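Local coordinates for protein NADH-rubredoxin oxidoreductase (Clostridium acetobutylicum, PDB 3KLJ) that catalyses the NADH-dependent reduction of rubredoxin through its bound FAD, feeding electrons by way of rubredoxin to the dioxygen-scavenging proteins of an obligate anaerobe, at residues I156-E160 with I306-S310; I312-C317 with A350-V356. All blocks are in the same frame, centred on the assembly; numbering follows the deposited sequence.

Interaction 1: residues I156-E160 with I306-S310; sequences ILGIE and ILKVS. With FAD (flavin-adenine dinucleotide), chain B.
Leu307 drives its CD1 branch against the flank of Ile156, reaching CG1 of Ile156 at 3.6 Å, while CB of Leu307 rests against the same methylene; the two side chains run slantwise past each other. A chi1 of 70° sets CG of Leu307 between its own backbone N and carbonyl carbon, and from there CD1 points at the first turn of the helix. To one side, Ile156 and Ile306 meet at about a right angle, methyl to methyl, with 3.5 Å between CD1 of Ile156 and CD1 of Ile306. To the other, CG2 of Ile159 is pressed against both methyls of Val309, tightly at CG2 of Val309 (3.5 Å); that methyl also sits beside the carbonyl oxygen of Ile159, and Leu198 of helix 188-199 packs on both residues. The contact illustrates how a dinucleotide-binding fold is joined to an appended domain: Ile156 opens helix 156-168 of the NADH-binding domain, which begins within a glycine-rich segment consistent with a Rossmann-type GxGxxG motif, whereas 306-309 is an edge strand of the C-terminal domain. The peptide bond between Ile306 and Leu307 is cis. Farther out, the extended side chain of Glu160 carries OE2 to the backbone N of Lys308, a bond of 3.1 Å and 159° at the hydrogen. The amide meets the anti side of the carboxylate, 20° out of its plane. Lys308 then stretches past OE2 toward the flavin, where its NZ gives a weak hydrogen bond to FAD O4 at 3.3 Å. NZ of Lys308 stays 5.4 Å from OE2 of Glu160, so the opposite charges probably attract without pairing. From the helix, Leu157 turns away from the strand and lays CD1 3.4 Å from the flavin methyl C7M.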
ATOM      1  N   ILE A 156      -5.351  -7.564   4.024  1.00 16.40           N
ATOM      2  CA  ILE A 156      -5.511  -7.873   2.596  1.00 17.83           C
ATOM      3  C   ILE A 156      -4.289  -8.558   1.964  1.00 17.53           C
ATOM      4  O   ILE A 156      -4.421  -9.582   1.281  1.00 17.49           O
ATOM      5  CB  ILE A 156      -5.824  -6.569   1.804  1.00 18.04           C
ATOM      6  CG1 ILE A 156      -7.318  -6.415   1.602  1.00 21.25           C
ATOM      7  CG2 ILE A 156      -5.110  -6.514   0.440  1.00 19.74           C
ATOM      8  CD1 ILE A 156      -7.984  -5.549   2.645  1.00 25.07           C
ATOM      9  N   LEU A 157      -3.118  -7.982   2.192  1.00 16.97           N
ATOM     10  CA  LEU A 157      -1.886  -8.503   1.616  1.00 17.39           C
ATOM     11  C   LEU A 157      -1.583  -9.920   2.109  1.00 16.80           C
ATOM     12  O   LEU A 157      -1.169 -10.780   1.328  1.00 17.14           O
ATOM     13  CB  LEU A 157      -0.728  -7.536   1.898  1.00 17.57           C
ATOM     14  CG  LEU A 157       0.733  -7.912   1.597  1.00 18.81           C
ATOM     15  CD1 LEU A 157       0.891  -8.701   0.299  1.00 21.07           C
ATOM     16  CD2 LEU A 157       1.559  -6.645   1.559  1.00 20.15           C
ATOM     17  N   GLY A 158      -1.809 -10.166   3.397  1.00 16.57           N
ATOM     18  CA  GLY A 158      -1.606 -11.498   3.967  1.00 16.10           C
ATOM     19  C   GLY A 158      -2.491 -12.547   3.311  1.00 15.92           C
ATOM     20  O   GLY A 158      -2.049 -13.660   3.013  1.00 15.71           O
ATOM     21  N   ILE A 159      -3.747 -12.178   3.081  1.00 15.94           N
ATOM     22  CA  ILE A 159      -4.703 -13.051   2.404  1.00 15.74           C
ATOM     23  C   ILE A 159      -4.340 -13.272   0.931  1.00 15.82           C
ATOM     24  O   ILE A 159      -4.293 -14.411   0.477  1.00 15.51           O
ATOM     25  CB  ILE A 159      -6.164 -12.562   2.560  1.00 15.73           C
ATOM     26  CG1 ILE A 159      -6.489 -12.318   4.039  1.00 15.76           C
ATOM     27  CG2 ILE A 159      -7.122 -13.625   2.056  1.00 15.32           C
ATOM     28  CD1 ILE A 159      -7.720 -11.461   4.279  1.00 14.46           C
ATOM     29  N   GLU A 160      -4.063 -12.194   0.198  1.00 16.36           N
ATOM     30  CA  GLU A 160      -3.625 -12.315  -1.196  1.00 17.35           C
ATOM     31  C   GLU A 160      -2.365 -13.174  -1.361  1.00 17.55           C
ATOM     32  O   GLU A 160      -2.283 -13.958  -2.304  1.00 17.19           O
ATOM     33  CB  GLU A 160      -3.403 -10.942  -1.826  1.00 17.42           C
ATOM     34  CG  GLU A 160      -4.690 -10.164  -2.077  1.00 20.65           C
ATOM     35  CD  GLU A 160      -4.445  -8.819  -2.717  1.00 24.39           C
ATOM     36  OE1 GLU A 160      -3.277  -8.392  -2.805  1.00 29.27           O
ATOM     37  OE2 GLU A 160      -5.429  -8.175  -3.130  1.00 29.08           O
ATOM     38  N   ILE A 306     -11.141  -3.428  -2.922  1.00 35.98           N
ATOM     39  CA  ILE A 306     -10.371  -4.585  -2.507  1.00 35.64           C
ATOM     40  C   ILE A 306     -11.296  -5.794  -2.682  1.00 35.44           C
ATOM     41  O   ILE A 306     -12.421  -5.626  -3.121  1.00 36.02           O
ATOM     42  CB  ILE A 306      -9.808  -4.409  -1.063  1.00 35.46           C
ATOM     43  CG1 ILE A 306     -10.927  -4.075  -0.067  1.00 35.26           C
ATOM     44  CG2 ILE A 306      -8.715  -3.345  -1.053  1.00 34.87           C
ATOM     45  CD1 ILE A 306     -10.475  -3.491   1.267  1.00 34.28           C
ATOM     46  N   LEU A 307     -10.816  -7.014  -2.511  1.00 35.54           N
ATOM     47  CA  LEU A 307      -9.426  -7.367  -2.683  1.00 35.11           C
ATOM     48  C   LEU A 307      -9.441  -8.394  -3.796  1.00 34.99           C
ATOM     49  O   LEU A 307     -10.502  -8.904  -4.160  1.00 34.62           O
ATOM     50  CB  LEU A 307      -8.827  -7.930  -1.389  1.00 35.45           C
ATOM     51  CG  LEU A 307      -9.182  -9.299  -0.789  1.00 35.59           C
ATOM     52  CD1 LEU A 307      -8.240  -9.621   0.366  1.00 34.77           C
ATOM     53  CD2 LEU A 307     -10.626  -9.388  -0.326  1.00 35.90           C
ATOM     54  N   LYS A 308      -8.277  -8.683  -4.359  1.00 34.95           N
ATOM     55  CA  LYS A 308      -8.215  -9.573  -5.507  1.00 34.90           C
ATOM     56  C   LYS A 308      -8.145 -11.035  -5.055  1.00 34.85           C
ATOM     57  O   LYS A 308      -7.599 -11.882  -5.771  1.00 34.88           O
ATOM     58  CB  LYS A 308      -7.018  -9.211  -6.398  1.00 34.99           C
ATOM     59  CG  LYS A 308      -6.922  -7.735  -6.786  1.00 34.93           C
ATOM     60  CD  LYS A 308      -5.466  -7.340  -6.991  1.00 35.66           C
ATOM     61  CE  LYS A 308      -5.307  -5.851  -7.255  1.00 35.51           C
ATOM     62  NZ  LYS A 308      -3.871  -5.512  -7.501  1.00 34.84           N
ATOM     63  N   VAL A 309      -8.708 -11.337  -3.881  1.00 34.75           N
ATOM     64  CA  VAL A 309      -8.497 -12.659  -3.268  1.00 34.31           C
ATOM     65  C   VAL A 309      -9.626 -13.651  -3.497  1.00 33.88           C
ATOM     66  O   VAL A 309     -10.800 -13.328  -3.316  1.00 33.59           O
ATOM     67  CB  VAL A 309      -8.132 -12.593  -1.761  1.00 34.39           C
ATOM     68  CG1 VAL A 309      -9.360 -12.773  -0.872  1.00 34.16           C
ATOM     69  CG2 VAL A 309      -7.058 -13.636  -1.430  1.00 34.37           C
ATOM     70  N   SER A 310      -9.228 -14.855  -3.908  1.00 33.38           N
ATOM     71  CA  SER A 310     -10.106 -16.017  -4.053  1.00 32.82           C
ATOM     72  C   SER A 310     -11.436 -15.714  -4.743  1.00 32.21           C
ATOM     73  O   SER A 310     -12.421 -16.433  -4.558  1.00 32.47           O
ATOM     74  CB  SER A 310     -10.330 -16.670  -2.685  1.00 32.93           C
ATOM     75  OG  SER A 310      -9.095 -17.028  -2.091  1.00 33.32           O
TER
HETATM   76  PA  FAD B 401       7.679   2.329  -3.453  1.00 18.30           P
HETATM   77  O1A FAD B 401       7.975   1.683  -2.126  1.00 18.60           O
HETATM   78  O2A FAD B 401       6.931   1.416  -4.394  1.00 19.35           O
HETATM   79  O5B FAD B 401       9.042   2.814  -4.127  1.00 21.06           O
HETATM   80  C5B FAD B 401       9.994   3.557  -3.388  1.00 20.91           C
HETATM   81  C4B FAD B 401      11.401   3.173  -3.846  1.00 21.12           C
HETATM   82  O4B FAD B 401      12.361   4.004  -3.196  1.00 19.85           O
HETATM   83  C3B FAD B 401      11.735   1.734  -3.460  1.00 21.12           C
HETATM   84  O3B FAD B 401      12.219   1.047  -4.601  1.00 23.72           O
HETATM   85  C2B FAD B 401      12.804   1.850  -2.389  1.00 21.25           C
HETATM   86  O2B FAD B 401      13.774   0.830  -2.481  1.00 23.46           O
HETATM   87  C1B FAD B 401      13.420   3.208  -2.691  1.00 20.89           C
HETATM   88  N9A FAD B 401      14.053   3.845  -1.522  1.00 21.12           N
HETATM   89  C8A FAD B 401      13.651   3.781  -0.214  1.00 21.82           C
HETATM   90  N7A FAD B 401      14.510   4.510   0.536  1.00 21.27           N
HETATM   91  C5A FAD B 401      15.450   5.045  -0.269  1.00 21.30           C
HETATM   92  C6A FAD B 401      16.555   5.858  -0.015  1.00 21.45           C
HETATM   93  N6A FAD B 401      16.993   6.020   1.235  1.00 20.16           N
HETATM   94  N1A FAD B 401      17.357   6.245  -1.074  1.00 20.91           N
HETATM   95  C2A FAD B 401      17.072   5.836  -2.364  1.00 20.44           C
HETATM   96  N3A FAD B 401      15.981   5.021  -2.604  1.00 21.51           N
HETATM   97  C4A FAD B 401      15.177   4.634  -1.570  1.00 21.55           C
HETATM   98  N1  FAD B 401      -1.490  -0.678  -3.688  1.00 20.18           N
HETATM   99  C2  FAD B 401      -2.762  -0.606  -4.212  1.00 21.45           C
HETATM  100  O2  FAD B 401      -3.265   0.486  -4.419  1.00 21.38           O
HETATM  101  N3  FAD B 401      -3.464  -1.750  -4.533  1.00 20.29           N
HETATM  102  C4  FAD B 401      -2.897  -2.983  -4.315  1.00 21.27           C
HETATM  103  O4  FAD B 401      -3.557  -3.987  -4.598  1.00 20.99           O
HETATM  104  C4X FAD B 401      -1.609  -3.075  -3.768  1.00 20.65           C
HETATM  105  N5  FAD B 401      -1.012  -4.307  -3.546  1.00 19.24           N
HETATM  106  C5X FAD B 401       0.260  -4.388  -3.013  1.00 18.91           C
HETATM  107  C6  FAD B 401       0.855  -5.637  -2.786  1.00 18.36           C
HETATM  108  C7  FAD B 401       2.153  -5.701  -2.254  1.00 17.62           C
HETATM  109  C7M FAD B 401       2.794  -7.035  -2.008  1.00 17.50           C
HETATM  110  C8  FAD B 401       2.842  -4.529  -1.942  1.00 17.67           C
HETATM  111  C8M FAD B 401       4.234  -4.569  -1.363  1.00 16.29           C
HETATM  112  C9  FAD B 401       2.243  -3.295  -2.164  1.00 17.60           C
HETATM  113  C9A FAD B 401       0.955  -3.219  -2.704  1.00 19.92           C
HETATM  114  N10 FAD B 401       0.364  -1.977  -2.931  1.00 19.59           N
HETATM  115  C10 FAD B 401      -0.910  -1.908  -3.462  1.00 20.39           C
HETATM  116  C1' FAD B 401       1.094  -0.723  -2.580  1.00 19.11           C
HETATM  117  C2' FAD B 401       1.766  -0.081  -3.775  1.00 19.92           C
HETATM  118  O2' FAD B 401       2.776  -0.953  -4.240  1.00 21.00           O
HETATM  119  C3' FAD B 401       2.366   1.227  -3.300  1.00 19.07           C
HETATM  120  O3' FAD B 401       1.329   2.122  -2.942  1.00 21.52           O
HETATM  121  C4' FAD B 401       3.239   1.900  -4.345  1.00 19.39           C
HETATM  122  O4' FAD B 401       4.276   1.024  -4.768  1.00 18.88           O
HETATM  123  C5' FAD B 401       3.876   3.133  -3.717  1.00 18.13           C
HETATM  124  O5' FAD B 401       4.822   3.627  -4.630  1.00 18.38           O
HETATM  125  P   FAD B 401       5.993   4.571  -4.117  1.00 17.46           P
HETATM  126  O1P FAD B 401       6.827   5.002  -5.312  1.00 18.90           O
HETATM  127  O2P FAD B 401       5.454   5.713  -3.292  1.00 18.74           O
HETATM  128  O3P FAD B 401       6.858   3.667  -3.097  1.00 17.98           O

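Interaction 2: residues I312-C317 with A350-V356; sequences ISIISC and AAVIGDV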
ATOM      1  N   ILE A 312     -13.316 -13.154  -4.166  1.00 28.29           N
ATOM      2  CA  ILE A 312     -14.231 -12.530  -3.194  1.00 27.65           C
ATOM      3  C   ILE A 312     -13.916 -11.040  -3.068  1.00 27.23           C
ATOM      4  O   ILE A 312     -12.802 -10.662  -2.685  1.00 27.18           O
ATOM      5  CB  ILE A 312     -14.156 -13.176  -1.787  1.00 27.56           C
ATOM      6  CG1 ILE A 312     -14.306 -14.698  -1.876  1.00 27.51           C
ATOM      7  CG2 ILE A 312     -15.236 -12.591  -0.877  1.00 27.17           C
ATOM      8  CD1 ILE A 312     -14.097 -15.410  -0.562  1.00 27.22           C
ATOM      9  N   SER A 313     -14.902 -10.208  -3.378  1.00 26.07           N
ATOM     10  CA  SER A 313     -14.687  -8.775  -3.535  1.00 25.86           C
ATOM     11  C   SER A 313     -15.163  -7.989  -2.327  1.00 25.70           C
ATOM     12  O   SER A 313     -16.222  -8.293  -1.768  1.00 26.42           O
ATOM     13  CB  SER A 313     -15.446  -8.289  -4.761  1.00 26.17           C
ATOM     14  OG  SER A 313     -16.838  -8.507  -4.594  1.00 26.17           O
ATOM     15  N   ILE A 314     -14.409  -6.959  -1.946  1.00 24.71           N
ATOM     16  CA  ILE A 314     -14.748  -6.146  -0.768  1.00 24.02           C
ATOM     17  C   ILE A 314     -14.611  -4.661  -1.048  1.00 23.08           C
ATOM     18  O   ILE A 314     -13.611  -4.226  -1.603  1.00 22.93           O
ATOM     19  CB  ILE A 314     -13.847  -6.487   0.449  1.00 23.92           C
ATOM     20  CG1 ILE A 314     -14.101  -7.917   0.915  1.00 24.13           C
ATOM     21  CG2 ILE A 314     -14.094  -5.504   1.603  1.00 24.56           C
ATOM     22  CD1 ILE A 314     -13.019  -8.471   1.782  1.00 24.79           C
ATOM     23  N   ILE A 315     -15.618  -3.878  -0.683  1.00 21.63           N
ATOM     24  CA  ILE A 315     -15.417  -2.436  -0.600  1.00 21.29           C
ATOM     25  C   ILE A 315     -15.801  -1.936   0.791  1.00 20.22           C
ATOM     26  O   ILE A 315     -16.854  -2.296   1.332  1.00 19.70           O
ATOM     27  CB  ILE A 315     -16.092  -1.593  -1.757  1.00 21.77           C
ATOM     28  CG1 ILE A 315     -17.389  -0.938  -1.316  1.00 22.53           C
ATOM     29  CG2 ILE A 315     -16.275  -2.389  -3.071  1.00 23.15           C
ATOM     30  CD1 ILE A 315     -17.209   0.486  -0.920  1.00 23.48           C
ATOM     31  N   SER A 316     -14.924  -1.121   1.362  1.00 19.10           N
ATOM     32  CA  SER A 316     -15.102  -0.618   2.714  1.00 18.75           C
ATOM     33  C   SER A 316     -14.912   0.883   2.706  1.00 18.89           C
ATOM     34  O   SER A 316     -13.976   1.385   2.078  1.00 17.99           O
ATOM     35  CB  SER A 316     -14.105  -1.286   3.672  1.00 17.98           C
ATOM     36  OG  SER A 316     -14.267  -0.782   4.985  1.00 16.80           O
ATOM     37  N   CYS A 317     -15.786   1.583   3.429  1.00 19.44           N
ATOM     38  CA  CYS A 317     -15.795   3.043   3.413  0.50 19.95           C
ATOM     39  C   CYS A 317     -16.016   3.644   4.791  1.00 20.42           C
ATOM     40  O   CYS A 317     -16.929   3.256   5.508  1.00 20.26           O
ATOM     41  CB  CYS A 317     -16.864   3.563   2.452  0.50 19.80           C
ATOM     42  SG  CYS A 317     -16.843   5.364   2.233  0.50 19.25           S
ATOM     43  N   ALA A 350     -19.661   2.107   5.791  1.00 14.99           N
ATOM     44  CA  ALA A 350     -20.269   0.927   5.197  1.00 14.12           C
ATOM     45  C   ALA A 350     -19.210   0.015   4.616  1.00 13.97           C
ATOM     46  O   ALA A 350     -18.160   0.484   4.148  1.00 13.91           O
ATOM     47  CB  ALA A 350     -21.252   1.326   4.117  1.00 13.81           C
ATOM     48  N   ALA A 351     -19.502  -1.283   4.626  1.00 12.54           N
ATOM     49  CA  ALA A 351     -18.693  -2.248   3.907  1.00 12.84           C
ATOM     50  C   ALA A 351     -19.589  -3.281   3.248  1.00 12.68           C
ATOM     51  O   ALA A 351     -20.635  -3.651   3.790  1.00 13.33           O
ATOM     52  CB  ALA A 351     -17.672  -2.925   4.856  1.00 12.67           C
ATOM     53  N   VAL A 352     -19.185  -3.746   2.082  1.00 12.52           N
ATOM     54  CA  VAL A 352     -19.930  -4.779   1.369  1.00 12.70           C
ATOM     55  C   VAL A 352     -18.931  -5.792   0.852  1.00 13.05           C
ATOM     56  O   VAL A 352     -17.908  -5.428   0.242  1.00 13.02           O
ATOM     57  CB  VAL A 352     -20.751  -4.217   0.173  1.00 12.77           C
ATOM     58  CG1 VAL A 352     -21.542  -5.322  -0.520  1.00 12.92           C
ATOM     59  CG2 VAL A 352     -21.715  -3.141   0.625  1.00 13.06           C
ATOM     60  N   ILE A 353     -19.229  -7.055   1.116  1.00 12.94           N
ATOM     61  CA  ILE A 353     -18.468  -8.174   0.590  1.00 13.40           C
ATOM     62  C   ILE A 353     -19.343  -8.809  -0.489  1.00 13.48           C
ATOM     63  O   ILE A 353     -20.506  -9.121  -0.235  1.00 13.62           O
ATOM     64  CB  ILE A 353     -18.165  -9.233   1.701  1.00 13.46           C
ATOM     65  CG1 ILE A 353     -17.538  -8.582   2.952  1.00 13.40           C
ATOM     66  CG2 ILE A 353     -17.275 -10.361   1.154  1.00 12.84           C
ATOM     67  CD1 ILE A 353     -17.299  -9.562   4.132  1.00 12.93           C
ATOM     68  N   GLY A 354     -18.804  -8.950  -1.698  1.00 13.29           N
ATOM     69  CA  GLY A 354     -19.483  -9.680  -2.763  1.00 13.18           C
ATOM     70  C   GLY A 354     -20.499  -8.913  -3.600  1.00 13.51           C
ATOM     71  O   GLY A 354     -21.270  -9.526  -4.336  1.00 13.73           O
ATOM     72  N   ASP A 355     -20.508  -7.584  -3.500  1.00 13.07           N
ATOM     73  CA  ASP A 355     -21.354  -6.749  -4.370  1.00 13.28           C
ATOM     74  C   ASP A 355     -20.737  -5.367  -4.536  1.00 13.15           C
ATOM     75  O   ASP A 355     -21.103  -4.417  -3.851  1.00 13.28           O
ATOM     76  CB  ASP A 355     -22.789  -6.656  -3.821  1.00 13.28           C
ATOM     77  CG  ASP A 355     -23.783  -6.096  -4.840  1.00 14.46           C
ATOM     78  OD1 ASP A 355     -25.001  -6.222  -4.588  1.00 15.76           O
ATOM     79  OD2 ASP A 355     -23.369  -5.530  -5.883  1.00 16.13           O
ATOM     80  N   VAL A 356     -19.774  -5.264  -5.444  1.00 13.86           N
ATOM     81  CA  VAL A 356     -19.057  -4.013  -5.658  1.00 14.02           C
ATOM     82  C   VAL A 356     -19.988  -2.903  -6.139  1.00 14.10           C
ATOM     83  O   VAL A 356     -19.808  -1.744  -5.757  1.00 14.15           O
ATOM     84  CB  VAL A 356     -17.857  -4.195  -6.625  1.00 13.99           C
ATOM     85  CG1 VAL A 356     -17.383  -2.857  -7.189  1.00 14.31           C
ATOM     86  CG2 VAL A 356     -16.721  -4.889  -5.916  1.00 13.49           C
TER
HETATM   87  O   HOH W   1     -18.223  -5.739  -2.536  1.00 16.25           O
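Ile312 and Ile353 each hold CG1 anti to the carbonyl carbon (chi1 -51° in both), which leaves their CG2 methyls to meet at 3.6 Å, the two side chains slanting past each other. Ile314 has nearly the same torsion and lies alongside Ile353, pointing the same way. These isoleucines face helix 188-199, with Leu194 on Ile314 and Phe193 on Ile353. On the other face, CG2 of Ile315 touches CG2 of Val356 at 3.8 Å, the side chains crossing at about a right angle; helix 356-367 packs there, with Leu362 on Val352. The backbones form an antiparallel ladder inside the five-stranded sheet of the C-terminal domain. Ile315 and Val352 are a hydrogen-bonded pair, N of Val352 lying 2.8 Å from O of Ile315, and Cys317 with Ala350 is another. Between them Ser316 and Ala351 form a non-hydrogen-bonded pair; OG of Ser316 is bonded to the carbonyl of Gln185. Just past strand 350-353, Gly354, with positive phi, bends the chain yet still donates its N to O of Ser313 at 2.7 Å. A water bridges the corner: it donates to O of Val352 (2.8 Å), more weakly to O of Ser313, and accepts from N of Asp355. Asp355 is the N-cap of helix 356-367, its OD2 taking the amide of Leu358 while OD1 forms a salt bridge with Lys336.

Strand 312-317 follows strand 306-309 directly, and the two are antiparallel neighbours in one sheet, so interaction 1 mounts the edge of the sheet whose interior interaction 2 builds. Their centres lie about 12 Å apart. O of Ile306 and N of Ile314, 2.7 Å apart, probably form a hydrogen bond, and CD2 of Leu307 crowds CD1 of Ile314, the 3.3 Å between them being unusually short and so doubtful in detail. Leu307 faces both ways, CD1 on the NADH-binding domain and CD2 toward the sheet. Interaction 1 reaches the FAD itself through Leu157 and Lys308, while the side chain of Ile314 in interaction 2 remains about 12 Å from the cofactor.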